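Local coordinates for phosphatase YwpJ (Bacillus subtilis, PDB 1NRW), which removes phosphate from phosphorylated five- and six-carbon sugars and from nucleoside monophosphates in vitro, and to a lesser extent from flavin mononucleotide, at residues L15-H20 with T274-G279; I38-S43 with I60-I65; I112-N117 with S152-I157; N174-S179 with N207-S212. One frame throughout, in Å; residues are numbered along the deposited sequence. Where two conformers were deposited one is given.

Interaction 1 of 4, residues L15-H20 with T274-G279; sequences LLNSKH and TNDEHG
Asn-17 begins an Asx turn, set within a type I beta turn that ends at His-20, and Ser-18 of this turn docks on Asp-276 in the loop leading into helix 279-286. The turn comes shortly after Asp-10 and Asp-12 of the metal site. One residue serves both carboxylate oxygens: Ser-18 N meets the syn lone pair of Asp-276 OD1 at 2.7 Å, and Ser-18 OG donates to OD2 at 2.8 Å. Ser-18 chi1 of 59° puts OG between its own backbone N and carbonyl carbon, where hydroxyl and N-H face the same acid. An alanine in place of Asp-276 would probably leave both Ser-18 donors without their acceptors and allow the turn to shift. Beside it, Asn-275 ND2 lies 3.0 Å from Leu-16 O, in the carbonyl plane on a lone pair, while OD1 of the same amide is bound by Asn-133. Asn-17 suits the turn because OD1 accepts from Lys-19 N at 2.8 Å, leaving ND2 to reach Asp-276 O through a water. Around the contact, Leu-16 packs on Ile-54 of helix 48-55, Ser-18 on Leu-141 of helix 138-150, and His-278 on helix 24-35.

Interaction 2 of 4, residues I38-S43 with I60-I65; sequences IEVVVS and IKTWVI
Thr-62, set against Val-40, leads into the second strand of a beta-alpha-beta unit, in which strands 39-43 and 63-66 lie parallel in the large sheet of the HAD core and helix 48-55 connects them. Thr-62 CG2 meets Val-40 CG1 at 4.0 Å, and its OG1 donates to Trp-63 O. At Trp-63 the pairing proper begins: its N binds Val-40 O at 3.0 Å, and its carbonyl accepts Val-42 N at 2.9 Å. Val-42 N and Thr-62 OG1 reach that oxygen from opposite faces of its plane, so two donors grip one buried acceptor. The side chain does double duty, with CB against Val-41 CG2 and the indole NE1 donating to Glu-39 OE1 over 2.8 Å. Glu-39 OE1 lies near the ring plane, whereas NE1 approaches from above the carboxylate, whose plane is turned 75° from the indole. A bend at Glu-39 chi2 (-69°) brings CD round toward the ring, and the acid gives the buried indole N-H an acceptor. Val-64 sends its side chain to the other face, with Val-42, and supplies a CA-H...O contact to Val-42 O. The same oxygen takes Ile-65 N at 2.8 Å. Beta-branched residues suit these strands, and on the face of Trp-63 Val-41 CG1 touches Ile-65 CD1 at 3.6 Å, while beyond it Ile-65 CG2 lies 3.4 Å from Ser-43 OG.

Interaction 3 of 4, residues I112-N117 with S152-I157; sequences IYTPQN and SGFAYI
Ile-112 to Thr-114 and Phe-154 to Tyr-156 pair as parallel strands at one margin of the six-stranded sheet, where strand 154-156 is outermost. Ala-155 is held by both its backbone N and its O: the N donates to Ile-112 O at 2.9 Å, and the O accepts Thr-114 N at 3.0 Å, nearly along the C=O axis. Ile-157 N then reaches Thr-114 O from well above the carbonyl plane. Pro-115 ends the regular pairing. Gln-116 N turns back to Thr-114 OG1, an ST turn, instead of to Ile-157 O, which is buried without a hydrogen-bond partner and meets Pro-115 CA at 3.1 Å. Thr-114 suits this bend because OG1, anti to the backbone N (chi1 178°), also bonds Tyr-104 O on strand 103-108. On one face Phe-154 CE1 touches Ile-112 CG2 at 3.7 Å, and Thr-114 CG2 approaches the same ring obliquely. On the face of Tyr-113 and Ala-155, the small alanine lets the Tyr-113 ring lie close, CD1 being 3.5 Å from Ala-155 CB; Ile-157 CG2, from just past the strand, meets the same CD1 at 3.7 Å, while the Tyr-113 hydroxyl bonds Ser-110. Tyr-156 turns its ring edge to Pro-115 O, 3.4 Å from CE1. Two helices, 118-132 and 138-150, bridge the paired strands, a beta-alpha-alpha-beta connection consistent with the alpha/beta cap domain of Cof-type HAD phosphatases.

Interaction 4 of 4, residues N174-S179 with N207-S212; sequences NILGFS and NFELSS
Gly-177 and Phe-208 make the tight point of an antiparallel strand pair, 172-178 with 207-212, inside the six-stranded sheet that probably belongs to the cap domain of this Cof-type phosphatase. The Phe-208 ring lies over the glycine: Gly-177 CA is 4.2 Å from the ring centroid and 15° off its normal, a CH-pi contact, while Gly-177 O sits over the same face nearer the rim. Any CB on residue 177 would run into Phe-208 CZ, so glycine fits here. Phe-208 chi1 of 52° sets CG between its own backbone N and carbonyl carbon, and the ring reaches across to the partner strand. The opposite face, with Asn-174, Leu-176, Asn-207 and Glu-209, is more polar. Packing is thinner at the Phe-178 end, where Phe-178 CD1 and Asn-207 CB are 4.5 Å apart, yet every touching residue is buried, leaving no solvent side. Asn-174 ND2 donates to Glu-209 OE1 at 2.9 Å, with the oxygen in the amide plane but the donor above the carboxylate, and it also bonds Gly-45 O of the phosphate site. Glu-209 OE2 is taken by Ser-203, so both carboxylate oxygens are held; the nearest atoms of this side chain and a bound phosphate ion are about 5 Å apart. An alanine in place of Asn-174 would probably leave Glu-209 OE1 and Gly-45 O without their shared donor, and the carboxylate freer to turn. In the backbone, Leu-210 N meets Ile-175 O at 2.8 Å, and Gly-177 N points almost straight at Phe-208 O, 2.8 Å away.

In the fold
Interactions 2 and 4 are buried strand pairs, parallel in the eight-stranded sheet and antiparallel in the six-stranded one, on opposite sides of the chain's centre; of their touching residues only Glu-39 is partly exposed. Interaction 3 belongs to the same sheet as interaction 4 but occupies its margin, is only partly buried and leans on aromatic rings. Interaction 1 has no strand: two loops are joined by side-chain polar bonds and a water. It touches interaction 2 through Leu-15 CD2 and Val-42 CG2, 4.3 Å apart, and its loop encloses the other three. Interactions 2 and 4 both approach the phosphate site, through Ser-43 near Lys-217 and Glu-209 near Gly-45 and Asn-243.

Interaction 1 of 4, residues L15-H20 with T274-G279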
# COMPACT_ATOMS: atom_id res chain seq x y z
N LEU A 15 1.80 9.31 4.59
CA LEU A 15 3.06 10.03 4.45
C LEU A 15 2.94 11.03 3.31
O LEU A 15 3.46 12.15 3.38
CB LEU A 15 4.21 9.06 4.14
CG LEU A 15 5.59 9.71 3.99
CD1 LEU A 15 6.03 10.32 5.32
CD2 LEU A 15 6.61 8.67 3.51
N LEU A 16 2.25 10.63 2.25
CA LEU A 16 2.07 11.52 1.10
C LEU A 16 0.88 12.44 1.28
O LEU A 16 -0.16 12.03 1.80
CB LEU A 16 1.87 10.70 -0.17
CG LEU A 16 3.02 9.74 -0.53
CD1 LEU A 16 2.64 8.94 -1.76
CD2 LEU A 16 4.30 10.52 -0.78
N ASN A 17 1.02 13.69 0.84
CA ASN A 17 -0.10 14.62 0.92
C ASN A 17 -0.96 14.40 -0.32
O ASN A 17 -0.72 13.47 -1.10
CB ASN A 17 0.37 16.08 1.03
CG ASN A 17 1.16 16.56 -0.18
OD1 ASN A 17 1.17 15.93 -1.24
ND2 ASN A 17 1.80 17.72 -0.03
N SER A 18 -1.96 15.26 -0.52
CA SER A 18 -2.88 15.12 -1.65
C SER A 18 -2.25 15.38 -3.02
O SER A 18 -2.90 15.18 -4.05
CB SER A 18 -4.12 15.99 -1.43
OG SER A 18 -3.77 17.36 -1.30
N LYS A 19 -1.01 15.84 -3.03
CA LYS A 19 -0.29 16.08 -4.28
C LYS A 19 0.81 15.04 -4.42
O LYS A 19 1.69 15.15 -5.28
CB LYS A 19 0.30 17.50 -4.29
CG LYS A 19 -0.77 18.55 -4.53
CD LYS A 19 -0.19 19.95 -4.70
CE LYS A 19 0.27 20.54 -3.38
NZ LYS A 19 0.60 21.99 -3.53
N HIS A 20 0.73 14.02 -3.56
CA HIS A 20 1.69 12.92 -3.50
C HIS A 20 3.14 13.35 -3.31
O HIS A 20 4.07 12.78 -3.88
CB HIS A 20 1.56 12.00 -4.72
CG HIS A 20 0.52 10.94 -4.55
ND1 HIS A 20 0.45 9.83 -5.36
CD2 HIS A 20 -0.49 10.82 -3.66
CE1 HIS A 20 -0.56 9.07 -4.98
NE2 HIS A 20 -1.15 9.65 -3.95
N THR A 274 -4.53 15.66 9.36
CA THR A 274 -4.68 15.07 8.03
C THR A 274 -3.31 14.95 7.37
O THR A 274 -2.34 15.57 7.81
CB THR A 274 -5.56 15.95 7.10
OG1 THR A 274 -4.91 17.20 6.87
CG2 THR A 274 -6.92 16.18 7.72
N ASN A 275 -3.23 14.17 6.29
CA ASN A 275 -1.96 14.03 5.61
C ASN A 275 -1.45 15.38 5.13
O ASN A 275 -0.25 15.67 5.23
CB ASN A 275 -2.06 13.03 4.44
CG ASN A 275 -3.14 13.40 3.43
OD1 ASN A 275 -4.13 14.06 3.75
ND2 ASN A 275 -2.97 12.93 2.19
N ASP A 276 -2.35 16.22 4.63
CA ASP A 276 -1.97 17.54 4.14
C ASP A 276 -1.45 18.47 5.23
O ASP A 276 -0.65 19.37 4.96
CB ASP A 276 -3.15 18.19 3.41
CG ASP A 276 -3.41 17.57 2.05
OD1 ASP A 276 -2.59 16.73 1.62
OD2 ASP A 276 -4.41 17.93 1.41
N GLU A 277 -1.90 18.26 6.46
CA GLU A 277 -1.46 19.08 7.59
C GLU A 277 -0.27 18.44 8.29
O GLU A 277 0.02 18.76 9.44
CB GLU A 277 -2.62 19.27 8.58
CG GLU A 277 -3.75 20.14 8.04
CD GLU A 277 -3.33 21.58 7.82
OE1 GLU A 277 -4.04 22.30 7.10
OE2 GLU A 277 -2.29 21.99 8.37
N HIS A 278 0.42 17.55 7.58
CA HIS A 278 1.60 16.87 8.12
C HIS A 278 1.31 16.00 9.34
O HIS A 278 2.06 16.03 10.32
CB HIS A 278 2.68 17.90 8.45
CG HIS A 278 2.83 18.95 7.39
ND1 HIS A 278 2.60 20.29 7.62
CD2 HIS A 278 3.12 18.84 6.07
CE1 HIS A 278 2.74 20.96 6.49
NE2 HIS A 278 3.05 20.11 5.53
N GLY A 279 0.25 15.21 9.25
CA GLY A 279 -0.13 14.33 10.34
C GLY A 279 0.98 13.40 10.79
O GLY A 279 1.13 13.12 11.98
O HOH W 1 1.24 19.27 2.39

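Interaction 2 of 4, residues I38-S43 with I60-I65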
# COMPACT_ATOMS: atom_id res chain seq x y z
N ILE A 38 15.20 5.23 15.96
CA ILE A 38 13.94 4.52 15.72
C ILE A 38 13.95 3.92 14.32
O ILE A 38 14.34 4.57 13.36
CB ILE A 38 12.72 5.48 15.84
CG1 ILE A 38 12.64 6.07 17.25
CG2 ILE A 38 11.43 4.75 15.49
CD1 ILE A 38 11.57 7.13 17.42
N GLU A 39 13.54 2.66 14.22
CA GLU A 39 13.48 2.00 12.92
C GLU A 39 12.21 2.48 12.23
O GLU A 39 11.11 2.31 12.75
CB GLU A 39 13.43 0.48 13.08
CG GLU A 39 14.66 -0.14 13.74
CD GLU A 39 15.90 -0.09 12.87
OE1 GLU A 39 15.78 0.23 11.66
OE2 GLU A 39 17.00 -0.38 13.38
N VAL A 40 12.37 3.10 11.06
CA VAL A 40 11.21 3.59 10.32
C VAL A 40 10.90 2.69 9.14
O VAL A 40 11.78 2.34 8.36
CB VAL A 40 11.44 5.03 9.81
CG1 VAL A 40 10.26 5.46 8.94
CG2 VAL A 40 11.60 5.98 11.00
N VAL A 41 9.63 2.31 9.03
CA VAL A 41 9.17 1.44 7.96
C VAL A 41 8.00 2.09 7.22
O VAL A 41 7.07 2.58 7.85
CB VAL A 41 8.70 0.08 8.51
CG1 VAL A 41 8.39 -0.87 7.36
CG2 VAL A 41 9.77 -0.50 9.43
N VAL A 42 8.07 2.10 5.90
CA VAL A 42 7.00 2.64 5.07
C VAL A 42 6.30 1.42 4.48
O VAL A 42 6.94 0.55 3.88
CB VAL A 42 7.56 3.56 3.97
CG1 VAL A 42 6.47 3.92 2.96
CG2 VAL A 42 8.10 4.83 4.61
N SER A 43 4.98 1.36 4.65
CA SER A 43 4.19 0.21 4.20
C SER A 43 3.12 0.57 3.18
O SER A 43 2.26 1.43 3.43
CB SER A 43 3.55 -0.45 5.42
OG SER A 43 2.88 -1.64 5.06
N ILE A 60 15.72 9.71 0.80
CA ILE A 60 15.10 9.04 1.93
C ILE A 60 15.31 7.53 1.82
O ILE A 60 15.12 6.94 0.76
CB ILE A 60 13.58 9.33 1.99
CG1 ILE A 60 13.35 10.81 2.33
CG2 ILE A 60 12.90 8.43 3.04
CD1 ILE A 60 11.89 11.24 2.28
N LYS A 61 15.73 6.93 2.93
CA LYS A 61 15.96 5.49 2.98
C LYS A 61 15.34 4.91 4.24
O LYS A 61 15.77 5.21 5.36
CB LYS A 61 17.46 5.18 2.98
CG LYS A 61 18.16 5.51 1.68
CD LYS A 61 19.62 5.07 1.72
CE LYS A 61 20.29 5.25 0.37
NZ LYS A 61 21.71 4.79 0.40
N THR A 62 14.32 4.08 4.06
CA THR A 62 13.63 3.46 5.19
C THR A 62 13.39 2.00 4.85
O THR A 62 13.62 1.57 3.72
CB THR A 62 12.23 4.08 5.41
OG1 THR A 62 11.38 3.73 4.30
CG2 THR A 62 12.31 5.60 5.52
N TRP A 63 12.92 1.23 5.83
CA TRP A 63 12.56 -0.15 5.54
C TRP A 63 11.31 0.05 4.70
O TRP A 63 10.60 1.05 4.86
CB TRP A 63 12.16 -0.90 6.81
CG TRP A 63 13.30 -1.22 7.72
CD1 TRP A 63 13.86 -0.39 8.65
CD2 TRP A 63 14.05 -2.44 7.76
NE1 TRP A 63 14.91 -1.02 9.27
CE2 TRP A 63 15.05 -2.28 8.74
CE3 TRP A 63 13.96 -3.65 7.06
CZ2 TRP A 63 15.97 -3.29 9.05
CZ3 TRP A 63 14.88 -4.66 7.37
CH2 TRP A 63 15.87 -4.47 8.35
N VAL A 64 11.05 -0.89 3.79
CA VAL A 64 9.87 -0.78 2.95
C VAL A 64 9.10 -2.09 2.88
O VAL A 64 9.65 -3.13 2.50
CB VAL A 64 10.23 -0.41 1.50
CG1 VAL A 64 8.96 -0.33 0.64
CG2 VAL A 64 10.97 0.92 1.47
N ILE A 65 7.83 -2.01 3.25
CA ILE A 65 6.93 -3.16 3.17
C ILE A 65 6.08 -2.80 1.95
O ILE A 65 5.43 -1.74 1.93
CB ILE A 65 6.06 -3.27 4.42
CG1 ILE A 65 6.93 -3.71 5.60
CG2 ILE A 65 4.92 -4.27 4.18
CD1 ILE A 65 6.20 -3.74 6.93

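Interaction 3 of 4, residues I112-N117 with S152-I157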
# COMPACT_ATOMS: atom_id res chain seq x y z
N ILE A 112 4.65 -4.22 -12.77
CA ILE A 112 3.23 -4.32 -12.49
C ILE A 112 2.58 -4.59 -13.84
O ILE A 112 2.50 -3.70 -14.68
CB ILE A 112 2.67 -3.01 -11.92
CG1 ILE A 112 3.48 -2.58 -10.70
CG2 ILE A 112 1.21 -3.20 -11.53
CD1 ILE A 112 3.09 -1.20 -10.17
N TYR A 113 2.13 -5.82 -14.05
CA TYR A 113 1.50 -6.19 -15.32
C TYR A 113 0.03 -5.81 -15.35
O TYR A 113 -0.68 -5.95 -14.36
CB TYR A 113 1.66 -7.69 -15.55
CG TYR A 113 3.10 -8.09 -15.78
CD1 TYR A 113 3.72 -7.80 -16.99
CD2 TYR A 113 3.85 -8.70 -14.77
CE1 TYR A 113 5.06 -8.12 -17.20
CE2 TYR A 113 5.19 -9.02 -14.97
CZ TYR A 113 5.78 -8.73 -16.19
OH TYR A 113 7.11 -9.03 -16.40
N THR A 114 -0.42 -5.33 -16.50
CA THR A 114 -1.81 -4.93 -16.65
C THR A 114 -2.18 -4.79 -18.12
O THR A 114 -1.35 -4.44 -18.95
CB THR A 114 -2.08 -3.56 -15.95
OG1 THR A 114 -3.44 -3.18 -16.16
CG2 THR A 114 -1.17 -2.48 -16.52
N PRO A 115 -3.44 -5.10 -18.45
CA PRO A 115 -3.93 -5.00 -19.83
C PRO A 115 -4.64 -3.65 -20.07
O PRO A 115 -5.06 -3.35 -21.18
CB PRO A 115 -4.90 -6.17 -19.93
CG PRO A 115 -5.53 -6.17 -18.57
CD PRO A 115 -4.35 -5.93 -17.64
N GLN A 116 -4.76 -2.85 -19.01
CA GLN A 116 -5.43 -1.55 -19.11
C GLN A 116 -4.61 -0.49 -19.86
O GLN A 116 -3.38 -0.56 -19.91
CB GLN A 116 -5.76 -1.02 -17.71
CG GLN A 116 -7.13 -1.43 -17.17
CD GLN A 116 -7.38 -2.92 -17.21
OE1 GLN A 116 -8.10 -3.41 -18.07
NE2 GLN A 116 -6.79 -3.65 -16.28
N ASN A 117 -5.30 0.49 -20.44
CA ASN A 117 -4.61 1.56 -21.14
C ASN A 117 -4.36 2.72 -20.18
O ASN A 117 -4.73 2.66 -19.00
CB ASN A 117 -5.39 2.04 -22.39
CG ASN A 117 -6.77 2.59 -22.07
OD1 ASN A 117 -6.98 3.23 -21.04
ND2 ASN A 117 -7.72 2.36 -22.98
N SER A 152 5.11 5.75 -13.36
CA SER A 152 4.70 4.38 -13.14
C SER A 152 5.62 3.37 -13.82
O SER A 152 6.40 3.72 -14.71
CB SER A 152 3.27 4.17 -13.63
OG SER A 152 3.16 4.40 -15.03
N GLY A 153 5.52 2.12 -13.40
CA GLY A 153 6.34 1.06 -13.96
C GLY A 153 5.47 -0.10 -14.41
O GLY A 153 5.70 -1.25 -14.04
N PHE A 154 4.46 0.22 -15.21
CA PHE A 154 3.55 -0.79 -15.72
C PHE A 154 4.12 -1.48 -16.95
O PHE A 154 4.93 -0.91 -17.69
CB PHE A 154 2.20 -0.16 -16.10
CG PHE A 154 1.44 0.39 -14.94
CD1 PHE A 154 0.90 -0.46 -13.98
CD2 PHE A 154 1.25 1.76 -14.80
CE1 PHE A 154 0.18 0.04 -12.90
CE2 PHE A 154 0.54 2.28 -13.72
CZ PHE A 154 0.00 1.41 -12.77
N ALA A 155 3.70 -2.72 -17.14
CA ALA A 155 4.11 -3.53 -18.28
C ALA A 155 2.80 -4.04 -18.86
O ALA A 155 2.00 -4.64 -18.16
CB ALA A 155 4.98 -4.69 -17.82
N TYR A 156 2.58 -3.77 -20.14
CA TYR A 156 1.35 -4.18 -20.80
C TYR A 156 1.30 -5.65 -21.21
O TYR A 156 2.30 -6.22 -21.65
CB TYR A 156 1.10 -3.32 -22.04
CG TYR A 156 -0.05 -3.81 -22.89
CD1 TYR A 156 -1.37 -3.56 -22.53
CD2 TYR A 156 0.19 -4.56 -24.05
CE1 TYR A 156 -2.43 -4.04 -23.30
CE2 TYR A 156 -0.87 -5.05 -24.82
CZ TYR A 156 -2.17 -4.78 -24.44
OH TYR A 156 -3.22 -5.27 -25.19
N ILE A 157 0.12 -6.24 -21.07
CA ILE A 157 -0.11 -7.62 -21.47
C ILE A 157 -1.49 -7.65 -22.13
O ILE A 157 -2.39 -6.91 -21.74
CB ILE A 157 -0.11 -8.61 -20.27
CG1 ILE A 157 -1.17 -8.20 -19.24
CG2 ILE A 157 1.28 -8.68 -19.65
CD1 ILE A 157 -1.34 -9.21 -18.11

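Interaction 4 of 4, residues N174-S179 with N207-S212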
# COMPACT_ATOMS: atom_id res chain seq x y z
N ASN A 174 0.80 -9.31 -5.21
CA ASN A 174 -0.45 -8.64 -4.87
C ASN A 174 -1.21 -8.40 -6.17
O ASN A 174 -0.60 -8.11 -7.20
CB ASN A 174 -0.12 -7.31 -4.17
CG ASN A 174 -1.32 -6.64 -3.51
OD1 ASN A 174 -2.24 -7.31 -3.04
ND2 ASN A 174 -1.30 -5.31 -3.46
N ILE A 175 -2.52 -8.56 -6.11
CA ILE A 175 -3.37 -8.35 -7.28
C ILE A 175 -4.43 -7.33 -6.92
O ILE A 175 -5.21 -7.53 -5.98
CB ILE A 175 -4.06 -9.66 -7.73
CG1 ILE A 175 -3.00 -10.69 -8.13
CG2 ILE A 175 -4.99 -9.38 -8.91
CD1 ILE A 175 -3.57 -12.08 -8.42
N LEU A 176 -4.45 -6.23 -7.66
CA LEU A 176 -5.44 -5.18 -7.43
C LEU A 176 -6.55 -5.31 -8.47
O LEU A 176 -6.28 -5.48 -9.66
CB LEU A 176 -4.78 -3.79 -7.55
CG LEU A 176 -5.68 -2.55 -7.38
CD1 LEU A 176 -4.83 -1.38 -6.90
CD2 LEU A 176 -6.38 -2.22 -8.70
N GLY A 177 -7.79 -5.28 -7.99
CA GLY A 177 -8.96 -5.35 -8.86
C GLY A 177 -9.71 -4.04 -8.72
O GLY A 177 -9.82 -3.50 -7.62
N PHE A 178 -10.25 -3.53 -9.82
CA PHE A 178 -10.96 -2.25 -9.79
C PHE A 178 -12.21 -2.26 -10.66
O PHE A 178 -12.23 -2.91 -11.71
CB PHE A 178 -10.00 -1.15 -10.30
CG PHE A 178 -10.65 0.19 -10.54
CD1 PHE A 178 -10.52 1.22 -9.61
CD2 PHE A 178 -11.36 0.44 -11.71
CE1 PHE A 178 -11.08 2.48 -9.84
CE2 PHE A 178 -11.93 1.69 -11.96
CZ PHE A 178 -11.79 2.72 -11.02
N SER A 179 -13.24 -1.55 -10.21
CA SER A 179 -14.47 -1.42 -10.97
C SER A 179 -15.22 -0.16 -10.55
O SER A 179 -15.27 0.16 -9.36
CB SER A 179 -15.40 -2.62 -10.77
OG SER A 179 -16.55 -2.48 -11.59
N ASN A 207 -11.61 -0.22 -5.37
CA ASN A 207 -10.71 -1.34 -5.58
C ASN A 207 -10.71 -2.29 -4.40
O ASN A 207 -11.32 -2.02 -3.35
CB ASN A 207 -9.26 -0.87 -5.88
CG ASN A 207 -8.47 -0.47 -4.63
OD1 ASN A 207 -8.58 -1.09 -3.57
ND2 ASN A 207 -7.63 0.54 -4.77
N PHE A 208 -10.07 -3.43 -4.62
CA PHE A 208 -9.85 -4.43 -3.60
C PHE A 208 -8.52 -5.05 -4.00
O PHE A 208 -8.15 -5.02 -5.18
CB PHE A 208 -10.99 -5.48 -3.53
CG PHE A 208 -11.34 -6.13 -4.84
CD1 PHE A 208 -10.68 -7.28 -5.26
CD2 PHE A 208 -12.38 -5.63 -5.62
CE1 PHE A 208 -11.05 -7.93 -6.44
CE2 PHE A 208 -12.76 -6.28 -6.80
CZ PHE A 208 -12.10 -7.43 -7.20
N GLU A 209 -7.78 -5.54 -3.02
CA GLU A 209 -6.48 -6.14 -3.29
C GLU A 209 -6.43 -7.54 -2.69
O GLU A 209 -6.98 -7.78 -1.62
CB GLU A 209 -5.36 -5.28 -2.69
CG GLU A 209 -5.21 -3.89 -3.32
CD GLU A 209 -4.13 -3.05 -2.65
OE1 GLU A 209 -3.22 -3.63 -2.01
OE2 GLU A 209 -4.18 -1.81 -2.79
N LEU A 210 -5.77 -8.44 -3.40
CA LEU A 210 -5.63 -9.82 -2.96
C LEU A 210 -4.17 -10.23 -2.91
O LEU A 210 -3.44 -10.12 -3.90
CB LEU A 210 -6.39 -10.75 -3.91
CG LEU A 210 -7.92 -10.62 -3.91
CD1 LEU A 210 -8.49 -11.29 -5.15
CD2 LEU A 210 -8.48 -11.23 -2.64
N SER A 211 -3.73 -10.71 -1.75
CA SER A 211 -2.37 -11.19 -1.58
C SER A 211 -2.50 -12.53 -0.85
O SER A 211 -3.61 -12.94 -0.50
CB SER A 211 -1.54 -10.19 -0.77
OG SER A 211 -2.17 -9.87 0.45
N SER A 212 -1.38 -13.20 -0.61
CA SER A 212 -1.45 -14.49 0.08
C SER A 212 -1.89 -14.30 1.53
O SER A 212 -1.78 -13.20 2.09
CB SER A 212 -0.09 -15.19 0.03
OG SER A 212 -0.23 -16.55 0.42